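Local coordinates for protein putative transcriptional regulator, sugar-binding family (Arthrobacter aurescens, PDB 3NZE) that probably regulates transcription as a SorC-family DNA-binding protein whose sugar-binding domain is likely to sense a carbohydrate effector, at residues 83-88 / 104-109. Numbering follows the deposited sequence. Where two conformers were deposited one is given.
Sequences SIVVQL and DIMRRF
V85, in the conformer given, meets the helix with both of its methyl groups, each on a different residue one turn apart. CG1 reaches the CB of F109 at 4.1 Å, the two side chains crossing at about a right angle, while CG2 lies 4.0 Å from the CE methyl of M106, a selenomethionine. A beta-branched residue suits this place, since branching at CB sets two methyls beside the backbone, where each can touch its own helix residue. The ring of F109 leads away from the strand, toward V62 and L75. V86 turns its side chain to the other face of the sheet, against helix 139-149, and only its backbone takes part: CE of M106 comes within 3.6 Å of its carbonyl carbon. At Q87 the same methyl sits 3.4 Å from the backbone N, and SE lies 4.0 Å from CB. Bends at chi2 (-64°) and chi3 (-54°) fold the flexible M106 chain so that its methyl settles on the peptide between V86 and Q87. Glutamine suits its position: the apolar CB lies against SE, while the extended chain carries the amide to partners elsewhere, NE2 to N89 O and OE1 to F120 N and Q119 NE2. Strand 84-87 and segment 104-109 of helix 99-113, nearly antiparallel at 165° with axes 9.0 Å apart, begin a beta-alpha-beta crossover to parallel strand 116-118, as in Rossmann-like folds.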
loop_
_atom_site.group_PDB
_atom_site.type_symbol
_atom_site.label_atom_id
_atom_site.label_comp_id
_atom_site.label_asym_id
_atom_site.label_seq_id
_atom_site.Cartn_x
_atom_site.Cartn_y
_atom_site.Cartn_z
ATOM N N SER A 83 3.535 20.278 -6.914
ATOM C CA SER A 83 3.541 18.996 -6.235
ATOM C C SER A 83 4.014 17.891 -7.153
ATOM O O SER A 83 4.001 18.030 -8.375
ATOM C CB SER A 83 2.160 18.665 -5.695
ATOM O OG SER A 83 1.862 19.524 -4.608
ATOM N N ILE A 84 4.429 16.789 -6.543
ATOM C CA ILE A 84 4.986 15.673 -7.275
ATOM C C ILE A 84 4.366 14.394 -6.754
ATOM O O ILE A 84 4.186 14.246 -5.551
ATOM C CB ILE A 84 6.500 15.574 -7.004
ATOM C CG1 ILE A 84 7.219 16.827 -7.498
ATOM C CG2 ILE A 84 7.085 14.326 -7.639
ATOM C CD1 ILE A 84 8.653 16.937 -7.005
ATOM N N VAL A 85 4.023 13.474 -7.648
ATOM C CA VAL A 85 3.646 12.134 -7.216
ATOM C C VAL A 85 4.780 11.188 -7.572
ATOM O O VAL A 85 5.209 11.113 -8.726
ATOM C CB VAL A 85 2.318 11.639 -7.833
ATOM C CG1 VAL A 85 1.132 12.364 -7.211
ATOM C CG2 VAL A 85 2.325 11.793 -9.343
ATOM N N VAL A 86 5.289 10.488 -6.566
ATOM C CA VAL A 86 6.426 9.601 -6.760
ATOM C C VAL A 86 6.054 8.137 -6.528
ATOM O O VAL A 86 5.375 7.788 -5.555
ATOM C CB VAL A 86 7.665 10.039 -5.913
ATOM C CG1 VAL A 86 7.333 10.084 -4.403
ATOM C CG2 VAL A 86 8.863 9.133 -6.187
ATOM N N GLN A 87 6.493 7.284 -7.445
ATOM C CA GLN A 87 6.249 5.854 -7.379
ATOM C C GLN A 87 7.155 5.222 -6.314
ATOM O O GLN A 87 8.369 5.432 -6.336
ATOM C CB GLN A 87 6.567 5.277 -8.760
ATOM C CG GLN A 87 6.305 3.803 -8.953
ATOM C CD GLN A 87 6.701 3.382 -10.365
ATOM O OE1 GLN A 87 6.798 4.223 -11.257
ATOM N NE2 GLN A 87 6.927 2.091 -10.570
ATOM N N LEU A 88 6.580 4.447 -5.390
ATOM C CA LEU A 88 7.356 3.913 -4.260
ATOM C C LEU A 88 7.957 2.527 -4.488
ATOM O O LEU A 88 8.876 2.127 -3.773
ATOM C CB LEU A 88 6.491 3.864 -3.000
ATOM C CG LEU A 88 5.995 5.226 -2.505
ATOM C CD1 LEU A 88 5.242 5.071 -1.173
ATOM C CD2 LEU A 88 7.176 6.172 -2.345
ATOM N N ASP A 104 -0.208 3.741 -15.616
ATOM C CA ASP A 104 -1.562 4.278 -15.680
ATOM C C ASP A 104 -2.009 4.817 -14.332
ATOM O O ASP A 104 -2.694 5.843 -14.264
ATOM C CB ASP A 104 -2.553 3.228 -16.198
ATOM C CG ASP A 104 -2.393 2.964 -17.692
ATOM O OD1 ASP A 104 -1.681 3.745 -18.350
ATOM O OD2 ASP A 104 -2.988 1.994 -18.199
ATOM N N ILE A 105 -1.629 4.113 -13.272
ATOM C CA ILE A 105 -1.943 4.550 -11.910
ATOM C C ILE A 105 -1.285 5.894 -11.644
ATOM O O ILE A 105 -1.947 6.855 -11.228
ATOM C CB ILE A 105 -1.481 3.518 -10.858
ATOM C CG1 ILE A 105 -2.305 2.237 -10.985
ATOM C CG2 ILE A 105 -1.606 4.081 -9.438
ATOM C CD1 ILE A 105 -1.732 1.077 -10.218
HETATM N N MSE A 106 0.016 5.979 -11.913
HETATM C CA MSE A 106 0.723 7.235 -11.683
HETATM C C MSE A 106 0.131 8.388 -12.505
HETATM O O MSE A 106 -0.048 9.496 -11.993
HETATM C CB MSE A 106 2.239 7.081 -11.889
HETATM C CG MSE A 106 2.865 5.933 -11.113
HETATM SE SE MSE A 106 2.730 6.210 -9.174
HETATM C CE MSE A 106 3.553 7.962 -9.057
ATOM N N ARG A 107 -0.179 8.133 -13.775
ATOM C CA ARG A 107 -0.813 9.141 -14.636
ATOM C C ARG A 107 -2.148 9.665 -14.091
ATOM O O ARG A 107 -2.397 10.869 -14.103
ATOM C CB ARG A 107 -0.996 8.593 -16.061
ATOM C CG ARG A 107 0.309 8.380 -16.800
ATOM C CD ARG A 107 0.092 7.825 -18.215
ATOM N NE ARG A 107 1.370 7.436 -18.819
ATOM C CZ ARG A 107 1.969 8.103 -19.801
ATOM N NH1 ARG A 107 3.137 7.681 -20.276
ATOM N NH2 ARG A 107 1.401 9.189 -20.318
ATOM N N ARG A 108 -2.999 8.764 -13.606
ATOM C CA ARG A 108 -4.266 9.162 -12.989
ATOM C C ARG A 108 -4.058 10.090 -11.790
ATOM O O ARG A 108 -4.812 11.059 -11.606
ATOM C CB ARG A 108 -5.073 7.925 -12.581
ATOM C CG ARG A 108 -5.734 7.224 -13.784
ATOM C CD ARG A 108 -6.390 5.904 -13.395
ATOM N NE ARG A 108 -6.488 5.017 -14.550
ATOM C CZ ARG A 108 -6.076 3.755 -14.562
ATOM N NH1 ARG A 108 -5.550 3.208 -13.477
ATOM N NH2 ARG A 108 -6.210 3.033 -15.662
ATOM N N PHE A 109 -3.043 9.797 -10.983
ATOM C CA PHE A 109 -2.745 10.644 -9.824
ATOM C C PHE A 109 -2.231 11.993 -10.303
ATOM O O PHE A 109 -2.678 13.035 -9.841
ATOM C CB PHE A 109 -1.728 9.982 -8.878
ATOM C CG PHE A 109 -2.359 9.162 -7.787
ATOM C CD1 PHE A 109 -2.634 7.820 -7.979
ATOM C CD2 PHE A 109 -2.694 9.743 -6.565
ATOM C CE1 PHE A 109 -3.207 7.057 -6.978
ATOM C CE2 PHE A 109 -3.267 8.983 -5.564
ATOM C CZ PHE A 109 -3.527 7.638 -5.765
#